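Local coordinates for protein BfpC (Escherichia coli, PDB 3VHJ) that takes part in building the type IV pilus as an essential membrane protein, this chain being its N-terminal cytoplasmic domain, at residues L20-S25 with Q57-D62; Q71-S76 with K159-K164; G87-D92 with R135-S140. The protein carries 1 engineered substitution. All blocks are in the same frame, centred on the assembly; numbering follows the deposited sequence.

Interaction 1 (L20-S25 with Q57-D62); sequences LLWGSS and QFAVGD
Four backbone hydrogen bonds tie strand 21-23 to strand 55-60, which run antiparallel. L21 and V60 exchange a pair: L21 N reaches V60 O at 3.0 Å, almost straight at 176° and in the carbonyl plane, while the return bond from V60 N meets L21 O from above its carbonyl plane. G23 and F58 form the second hydrogen-bonded pair, with F58 N lying nearly along the C=O axis of G23 at 2.8 Å from G23 O. Between them W22 and A59 make the non-hydrogen-bonded pair. Strand 21-23 is the outermost strand of a four-stranded antiparallel sheet; strand 55-60 pairs on its other side with strand 46-52, and helix 31-42 packs on the face that carries L21, F58 and V60.

The aromatic contacts lie on both faces. The W22 indole spreads over A59, whose CB sits 3.4 Å from the centroid of the six-membered ring and only 2° off its normal; a small methyl suits this place because the ring lies flat upon it. W22 NE1 hydrogen-bonds D110. On the helix side F58, its CG in the crowded position between N and carbonyl carbon (chi1 50°), folds its ring over G23: G23 O lies 3.2 Å above the ring plane, over its centre, and G23 CA makes a CH-pi contact. Lacking a side chain, G23 lets the ring lie close over its backbone.

Among aliphatic groups, L20 CD1 rests on A59 CB at 3.9 Å.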
loop_
_atom_site.group_PDB
_atom_site.type_symbol
_atom_site.label_atom_id
_atom_site.label_comp_id
_atom_site.label_asym_id
_atom_site.label_seq_id
_atom_site.Cartn_x
_atom_site.Cartn_y
_atom_site.Cartn_z
ATOM N N LEU A 20 -1.276 1.714 5.096
ATOM C CA LEU A 20 -0.212 1.593 6.082
ATOM C C LEU A 20 0.817 2.683 5.808
ATOM O O LEU A 20 0.840 3.261 4.725
ATOM C CB LEU A 20 0.463 0.227 5.965
ATOM C CG LEU A 20 -0.409 -0.987 6.290
ATOM C CD1 LEU A 20 0.097 -2.188 5.530
ATOM C CD2 LEU A 20 -0.390 -1.243 7.785
ATOM N N LEU A 21 1.652 2.978 6.795
ATOM C CA LEU A 21 2.702 3.972 6.622
ATOM C C LEU A 21 3.942 3.192 6.218
ATOM O O LEU A 21 4.487 2.446 7.023
ATOM C CB LEU A 21 2.977 4.708 7.932
ATOM C CG LEU A 21 4.117 5.735 7.922
ATOM C CD1 LEU A 21 3.808 6.845 6.927
ATOM C CD2 LEU A 21 4.286 6.313 9.320
ATOM N N TRP A 22 4.383 3.367 4.976
ATOM C CA TRP A 22 5.544 2.654 4.475
ATOM C C TRP A 22 6.805 3.490 4.491
ATOM O O TRP A 22 6.773 4.694 4.251
ATOM C CB TRP A 22 5.302 2.166 3.045
ATOM C CG TRP A 22 4.232 1.127 2.932
ATOM C CD1 TRP A 22 2.884 1.337 2.844
ATOM C CD2 TRP A 22 4.420 -0.287 2.917
ATOM N NE1 TRP A 22 2.220 0.138 2.774
ATOM C CE2 TRP A 22 3.141 -0.878 2.815
ATOM C CE3 TRP A 22 5.549 -1.117 2.978
ATOM C CZ2 TRP A 22 2.958 -2.264 2.776
ATOM C CZ3 TRP A 22 5.368 -2.492 2.941
ATOM C CH2 TRP A 22 4.080 -3.053 2.840
ATOM N N GLY A 23 7.924 2.827 4.753
ATOM C CA GLY A 23 9.193 3.518 4.779
ATOM C C GLY A 23 10.356 2.562 4.614
ATOM O O GLY A 23 10.202 1.342 4.672
ATOM N N SER A 24 11.524 3.137 4.374
ATOM C CA SER A 24 12.746 2.368 4.226
ATOM C C SER A 24 13.849 3.233 4.815
ATOM O O SER A 24 13.722 4.456 4.883
ATOM C CB SER A 24 13.024 2.048 2.753
ATOM O OG SER A 24 13.044 3.217 1.953
ATOM N N SER A 25 14.917 2.599 5.269
ATOM C CA SER A 25 16.017 3.344 5.861
ATOM C C SER A 25 16.835 4.019 4.778
ATOM O O SER A 25 16.788 3.626 3.615
ATOM C CB SER A 25 16.924 2.411 6.647
ATOM O OG SER A 25 17.596 1.538 5.768
ATOM N N GLN A 57 12.096 -2.749 3.266
ATOM C CA GLN A 57 11.223 -1.656 3.642
ATOM C C GLN A 57 10.251 -2.184 4.689
ATOM O O GLN A 57 10.179 -3.389 4.943
ATOM C CB GLN A 57 10.474 -1.113 2.421
ATOM C CG GLN A 57 9.461 -2.064 1.811
ATOM C CD GLN A 57 8.933 -1.558 0.483
ATOM O OE1 GLN A 57 8.444 -0.436 0.385
ATOM N NE2 GLN A 57 9.034 -2.388 -0.549
ATOM N N PHE A 58 9.500 -1.284 5.300
ATOM C CA PHE A 58 8.579 -1.696 6.342
ATOM C C PHE A 58 7.271 -0.927 6.302
ATOM O O PHE A 58 7.179 0.148 5.712
ATOM C CB PHE A 58 9.252 -1.488 7.693
ATOM C CG PHE A 58 9.848 -0.121 7.851
ATOM C CD1 PHE A 58 9.050 0.966 8.190
ATOM C CD2 PHE A 58 11.204 0.088 7.608
ATOM C CE1 PHE A 58 9.597 2.249 8.284
ATOM C CE2 PHE A 58 11.761 1.361 7.698
ATOM C CZ PHE A 58 10.955 2.445 8.037
ATOM N N ALA A 59 6.260 -1.501 6.937
ATOM C CA ALA A 59 4.951 -0.877 7.017
ATOM C C ALA A 59 4.589 -0.745 8.492
ATOM O O ALA A 59 4.867 -1.639 9.288
ATOM C CB ALA A 59 3.915 -1.735 6.296
ATOM N N VAL A 60 3.988 0.380 8.859
ATOM C CA VAL A 60 3.562 0.591 10.238
ATOM C C VAL A 60 2.042 0.724 10.218
ATOM O O VAL A 60 1.498 1.527 9.461
ATOM C CB VAL A 60 4.206 1.862 10.844
ATOM C CG1 VAL A 60 3.548 2.206 12.176
ATOM C CG2 VAL A 60 5.694 1.612 11.074
ATOM N N GLY A 61 1.365 -0.078 11.038
ATOM C CA GLY A 61 -0.086 -0.047 11.077
ATOM C C GLY A 61 -0.691 0.957 12.040
ATOM O O GLY A 61 -0.013 1.486 12.923
ATOM N N ASP A 62 -1.978 1.222 11.856
ATOM C CA ASP A 62 -2.710 2.158 12.703
ATOM C C ASP A 62 -3.960 1.468 13.227
ATOM O O ASP A 62 -4.931 1.299 12.495
ATOM C CB ASP A 62 -3.123 3.392 11.905
ATOM C CG ASP A 62 -3.876 4.410 12.752
ATOM O OD1 ASP A 62 -4.149 4.128 13.941
ATOM O OD2 ASP A 62 -4.195 5.491 12.222
#

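Interaction 2 (Q71-S76 with K159-K164); sequences QVTLLS and KKLKEK
S76 OG is gripped by two hydrogen bonds, accepting one and donating the other. K159 N points its hydrogen at the oxygen over 2.8 Å, nearly straight at 171°, and OG donates to T73 O, 2.8 Å away in the carbonyl plane and on a lone pair. With OG in the crowded position between N and carbonyl carbon (chi1 72°), the short side chain of serine can serve its own turn and the incoming segment together. The next carbonyl, K159 O, also has two donors: T73 N at 3.1 Å, in its plane, and a water that bridges to T73 OG1. The third bond between the segments, from L161 N to Q71 O at 2.8 Å, runs opposite to the T73 N bond, so that V72 and K160 face each other in a single bridge.

T73 CG2 meets L161 CD2 obliquely at 3.6 Å, a buried apolar touch from a threonine whose hydroxyl is turned to the water. V72 CG2 rests on K160 CG at 3.8 Å, so the lysine contributes its aliphatic stem. Q71 lies alongside L161, its amide held by K68 and G66, while K159 bends to bring its ammonium to V49 O.

The contact lies where weakly bonded strand 72-73, paired with strand 14-17, leads into a short, weakly bonded helical turn, and the C-terminal segment passes toward strand 162-163 beside strand 46-52.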
loop_
_atom_site.group_PDB
_atom_site.type_symbol
_atom_site.label_atom_id
_atom_site.label_comp_id
_atom_site.label_asym_id
_atom_site.label_seq_id
_atom_site.Cartn_x
_atom_site.Cartn_y
_atom_site.Cartn_z
ATOM N N GLN A 71 -3.046 -9.452 9.986
ATOM C CA GLN A 71 -3.603 -9.063 8.692
ATOM C C GLN A 71 -2.500 -9.007 7.652
ATOM O O GLN A 71 -1.405 -8.511 7.922
ATOM C CB GLN A 71 -4.275 -7.688 8.765
ATOM C CG GLN A 71 -5.465 -7.623 9.691
ATOM C CD GLN A 71 -5.926 -6.200 9.924
ATOM O OE1 GLN A 71 -5.161 -5.254 9.746
ATOM N NE2 GLN A 71 -7.175 -6.042 10.344
ATOM N N VAL A 72 -2.787 -9.531 6.466
ATOM C CA VAL A 72 -1.826 -9.499 5.372
ATOM C C VAL A 72 -1.904 -8.112 4.750
ATOM O O VAL A 72 -2.998 -7.636 4.438
ATOM C CB VAL A 72 -2.176 -10.528 4.275
ATOM C CG1 VAL A 72 -1.162 -10.443 3.138
ATOM C CG2 VAL A 72 -2.218 -11.933 4.871
ATOM N N THR A 73 -0.760 -7.456 4.580
ATOM C CA THR A 73 -0.758 -6.132 3.975
ATOM C C THR A 73 -0.885 -6.319 2.465
ATOM O O THR A 73 -0.198 -7.155 1.861
ATOM C CB THR A 73 0.531 -5.352 4.304
ATOM O OG1 THR A 73 1.644 -5.943 3.626
ATOM C CG2 THR A 73 0.788 -5.373 5.813
ATOM N N LEU A 74 -1.785 -5.552 1.866
ATOM C CA LEU A 74 -2.035 -5.644 0.438
ATOM C C LEU A 74 -0.786 -5.438 -0.409
ATOM O O LEU A 74 -0.470 -6.263 -1.263
ATOM C CB LEU A 74 -3.099 -4.626 0.019
ATOM C CG LEU A 74 -3.361 -4.581 -1.489
ATOM C CD1 LEU A 74 -3.886 -5.936 -1.949
ATOM C CD2 LEU A 74 -4.350 -3.475 -1.816
ATOM N N LEU A 75 -0.071 -4.346 -0.167
ATOM C CA LEU A 75 1.111 -4.060 -0.963
ATOM C C LEU A 75 2.170 -5.153 -0.939
ATOM O O LEU A 75 2.874 -5.347 -1.928
ATOM C CB LEU A 75 1.715 -2.711 -0.561
ATOM C CG LEU A 75 1.142 -1.497 -1.316
ATOM C CD1 LEU A 75 1.595 -1.549 -2.781
ATOM C CD2 LEU A 75 -0.387 -1.493 -1.238
ATOM N N SER A 76 2.286 -5.875 0.170
ATOM C CA SER A 76 3.278 -6.948 0.243
ATOM C C SER A 76 2.837 -8.132 -0.612
ATOM O O SER A 76 3.668 -8.904 -1.098
ATOM C CB SER A 76 3.464 -7.428 1.683
ATOM O OG SER A 76 2.342 -8.173 2.136
ATOM N N LYS A 159 2.866 -10.561 3.564
ATOM C CA LYS A 159 3.439 -10.603 4.900
ATOM C C LYS A 159 2.388 -10.037 5.849
ATOM O O LYS A 159 1.729 -9.042 5.539
ATOM C CB LYS A 159 4.711 -9.754 4.965
ATOM C CG LYS A 159 5.805 -10.160 3.978
ATOM C CD LYS A 159 6.394 -11.525 4.310
ATOM C CE LYS A 159 7.096 -11.524 5.667
ATOM N NZ LYS A 159 8.237 -10.563 5.711
ATOM N N LYS A 160 2.229 -10.675 6.999
ATOM C CA LYS A 160 1.242 -10.242 7.974
ATOM C C LYS A 160 1.775 -9.222 8.970
ATOM O O LYS A 160 2.973 -9.175 9.260
ATOM C CB LYS A 160 0.711 -11.450 8.747
ATOM C CG LYS A 160 -0.016 -12.486 7.906
ATOM C CD LYS A 160 -0.447 -13.660 8.779
ATOM C CE LYS A 160 -1.294 -14.656 8.007
ATOM N NZ LYS A 160 -0.546 -15.222 6.855
ATOM N N LEU A 161 0.873 -8.401 9.496
ATOM C CA LEU A 161 1.254 -7.412 10.490
ATOM C C LEU A 161 1.642 -8.161 11.762
ATOM O O LEU A 161 0.969 -9.116 12.156
ATOM C CB LEU A 161 0.084 -6.470 10.792
ATOM C CG LEU A 161 -0.295 -5.477 9.689
ATOM C CD1 LEU A 161 -1.470 -4.607 10.142
ATOM C CD2 LEU A 161 0.905 -4.606 9.373
ATOM N N LYS A 162 2.739 -7.744 12.381
ATOM C CA LYS A 162 3.206 -8.351 13.621
ATOM C C LYS A 162 3.024 -7.282 14.686
ATOM O O LYS A 162 2.895 -6.103 14.363
ATOM C CB LYS A 162 4.682 -8.752 13.498
ATOM C CG LYS A 162 4.938 -9.775 12.390
ATOM C CD LYS A 162 6.420 -10.026 12.145
ATOM C CE LYS A 162 7.050 -10.903 13.223
ATOM N NZ LYS A 162 7.065 -10.254 14.560
ATOM N N GLU A 163 3.015 -7.677 15.952
ATOM C CA GLU A 163 2.819 -6.702 17.012
ATOM C C GLU A 163 3.982 -6.634 17.996
ATOM O O GLU A 163 4.643 -7.637 18.257
ATOM C CB GLU A 163 1.511 -7.012 17.741
ATOM C CG GLU A 163 1.107 -6.001 18.796
ATOM C CD GLU A 163 -0.393 -6.000 19.032
ATOM O OE1 GLU A 163 -1.005 -7.088 18.986
ATOM O OE2 GLU A 163 -0.960 -4.913 19.268
ATOM N N LYS A 164 4.217 -5.431 18.521
ATOM C CA LYS A 164 5.279 -5.148 19.488
ATOM C C LYS A 164 6.605 -4.844 18.811
ATOM O O LYS A 164 7.038 -3.675 18.884
ATOM C CB LYS A 164 5.452 -6.320 20.459
ATOM C CG LYS A 164 4.205 -6.639 21.268
ATOM C CD LYS A 164 4.350 -7.936 22.063
ATOM C CE LYS A 164 5.454 -7.854 23.109
ATOM N NZ LYS A 164 6.807 -7.751 22.501
HETATM O O HOH W 1 3.547 -6.808 4.968
#

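Interaction 3 (G87-D92 with R135-S140); sequences GLFPAD and RTYSPS
A parallel pairing at the margin of a mixed sheet brings strand 135-137 beside strand 85-90, with helix 116-127 packed over the face that carries L88. G87 and Y137 form the bridge, their CA atoms 4.2 Å apart. Here the strands are linked by a hydrogen bond from L88 N to Y137 O, 2.9 Å long and mildly bent at 156°, with the donor lying 35° above the carbonyl plane rather than on a lone pair. The same oxygen comes within 2.9 Å of G87 CA. Glycine fits because a CB here would crowd Y137 O and clash with the ring of F89.

That ring takes up the room beside the glycine. F89 CG lies anti to the carbonyl carbon, which brings CZ to 3.6 Å from Y137 CB. Y137 has the same kind of first torsion, so the two side chains run side by side in the same direction; their rings meet obliquely, with centroids 5.9 Å apart and planes at 38°. Beyond Y137 the chain leaves the strand. P139 turns its CD toward L88, 3.5 Å from L88 O and 3.9 Å from L88 CD2, and the leucine and proline side chains cross at about a right angle. Proline has no N-H to give L88 O, so its CD lies there instead and the hydrogen-bonded pairing stops; the hydroxyl of S138 is held by V144 O.

The backbone bonds of the pairing continue at R135 with S84 and C86, whereas toward P139 the contact passes from hydrogen bonding to apolar packing.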
loop_
_atom_site.group_PDB
_atom_site.type_symbol
_atom_site.label_atom_id
_atom_site.label_comp_id
_atom_site.label_asym_id
_atom_site.label_seq_id
_atom_site.Cartn_x
_atom_site.Cartn_y
_atom_site.Cartn_z
ATOM N N GLY A 87 -2.062 3.039 -9.321
ATOM C CA GLY A 87 -3.431 2.883 -9.764
ATOM C C GLY A 87 -4.474 3.255 -8.738
ATOM O O GLY A 87 -4.197 3.317 -7.539
ATOM N N LEU A 88 -5.673 3.526 -9.244
ATOM C CA LEU A 88 -6.839 3.864 -8.443
ATOM C C LEU A 88 -7.709 2.618 -8.602
ATOM O O LEU A 88 -8.055 2.239 -9.724
ATOM C CB LEU A 88 -7.543 5.085 -9.037
ATOM C CG LEU A 88 -8.916 5.472 -8.485
ATOM C CD1 LEU A 88 -8.818 5.849 -7.018
ATOM C CD2 LEU A 88 -9.460 6.642 -9.305
ATOM N N PHE A 89 -8.049 1.977 -7.489
ATOM C CA PHE A 89 -8.829 0.743 -7.535
ATOM C C PHE A 89 -9.946 0.683 -6.508
ATOM O O PHE A 89 -9.767 1.074 -5.361
ATOM C CB PHE A 89 -7.939 -0.468 -7.238
ATOM C CG PHE A 89 -6.785 -0.650 -8.176
ATOM C CD1 PHE A 89 -6.941 -1.356 -9.362
ATOM C CD2 PHE A 89 -5.517 -0.193 -7.828
ATOM C CE1 PHE A 89 -5.849 -1.616 -10.183
ATOM C CE2 PHE A 89 -4.421 -0.447 -8.644
ATOM C CZ PHE A 89 -4.586 -1.160 -9.819
ATOM N N PRO A 90 -11.115 0.166 -6.908
ATOM C CA PRO A 90 -12.237 0.050 -5.974
ATOM C C PRO A 90 -12.067 -1.315 -5.306
ATOM O O PRO A 90 -11.806 -2.301 -5.997
ATOM C CB PRO A 90 -13.472 0.044 -6.882
ATOM C CG PRO A 90 -12.943 0.336 -8.285
ATOM C CD PRO A 90 -11.539 -0.151 -8.281
ATOM N N ALA A 91 -12.181 -1.382 -3.983
ATOM C CA ALA A 91 -12.085 -2.668 -3.293
ATOM C C ALA A 91 -13.515 -3.206 -3.297
ATOM O O ALA A 91 -14.424 -2.529 -3.780
ATOM C CB ALA A 91 -11.590 -2.485 -1.864
ATOM N N ASP A 92 -13.728 -4.402 -2.760
ATOM C CA ASP A 92 -15.069 -4.979 -2.756
ATOM C C ASP A 92 -15.959 -4.494 -1.623
ATOM O O ASP A 92 -17.163 -4.753 -1.627
ATOM C CB ASP A 92 -14.999 -6.506 -2.692
ATOM C CG ASP A 92 -14.364 -7.114 -3.919
ATOM O OD1 ASP A 92 -14.237 -6.405 -4.936
ATOM O OD2 ASP A 92 -14.003 -8.307 -3.870
ATOM N N ARG A 135 3.397 1.280 -15.511
ATOM C CA ARG A 135 1.977 1.016 -15.723
ATOM C C ARG A 135 1.116 1.848 -14.776
ATOM O O ARG A 135 1.480 2.064 -13.621
ATOM C CB ARG A 135 1.654 -0.467 -15.499
ATOM C CG ARG A 135 2.261 -1.434 -16.508
ATOM C CD ARG A 135 1.890 -1.073 -17.951
ATOM N NE ARG A 135 0.448 -1.052 -18.212
ATOM C CZ ARG A 135 -0.326 -2.133 -18.281
ATOM N NH1 ARG A 135 0.195 -3.342 -18.107
ATOM N NH2 ARG A 135 -1.623 -2.007 -18.537
ATOM N N THR A 136 -0.023 2.315 -15.283
ATOM C CA THR A 136 -0.968 3.100 -14.499
ATOM C C THR A 136 -2.365 2.531 -14.739
ATOM O O THR A 136 -2.758 2.291 -15.882
ATOM C CB THR A 136 -0.965 4.589 -14.909
ATOM O OG1 THR A 136 0.318 5.168 -14.634
ATOM C CG2 THR A 136 -2.026 5.346 -14.130
ATOM N N TYR A 137 -3.107 2.327 -13.654
ATOM C CA TYR A 137 -4.455 1.774 -13.722
ATOM C C TYR A 137 -5.488 2.676 -13.060
ATOM O O TYR A 137 -5.203 3.344 -12.064
ATOM C CB TYR A 137 -4.497 0.415 -13.023
ATOM C CG TYR A 137 -3.445 -0.548 -13.486
ATOM C CD1 TYR A 137 -3.579 -1.221 -14.700
ATOM C CD2 TYR A 137 -2.301 -0.780 -12.720
ATOM C CE1 TYR A 137 -2.600 -2.103 -15.140
ATOM C CE2 TYR A 137 -1.314 -1.662 -13.152
ATOM C CZ TYR A 137 -1.473 -2.318 -14.364
ATOM O OH TYR A 137 -0.508 -3.187 -14.809
ATOM N N SER A 138 -6.697 2.682 -13.615
ATOM C CA SER A 138 -7.799 3.464 -13.065
ATOM C C SER A 138 -9.076 3.033 -13.779
ATOM O O SER A 138 -9.021 2.473 -14.869
ATOM C CB SER A 138 -7.572 4.967 -13.272
ATOM O OG SER A 138 -7.730 5.335 -14.633
ATOM N N PRO A 139 -10.242 3.275 -13.164
ATOM C CA PRO A 139 -11.518 2.898 -13.781
ATOM C C PRO A 139 -11.727 3.597 -15.130
ATOM O O PRO A 139 -11.157 4.657 -15.387
ATOM C CB PRO A 139 -12.544 3.330 -12.733
ATOM C CG PRO A 139 -11.791 3.137 -11.442
ATOM C CD PRO A 139 -10.447 3.743 -11.782
ATOM N N SER A 140 -12.548 3.000 -15.985
ATOM C CA SER A 140 -12.812 3.565 -17.304
ATOM C C SER A 140 -13.307 5.007 -17.241
ATOM O O SER A 140 -12.916 5.839 -18.063
ATOM C CB SER A 140 -13.832 2.703 -18.046
ATOM O OG SER A 140 -13.349 1.382 -18.207
#

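How the interactions relate
After strands 8-11 and 14-17 comes strand 21-23, and interaction 1 closes a loop holding helix 31-42 and strand 46-52 when strand 55-60 returns beside it, joining the edge of the four-stranded antiparallel sheet. After a loop the chain reaches 71-76, opening interaction 2, which ties the sheet containing strand 72-73 to the C-terminal segment. Within that long excursion lies the whole of interaction 3, closed around strands 96-101 and 107-113 and helix 116-127; it adds outermost strand 135-137 to the other mixed sheet. Interactions 1 and 2 are in series yet touch: L20 CD1 packs 3.3 Å from T73 CG2. Interaction 3 stands about 22 Å from each between centres, across the chain's centre.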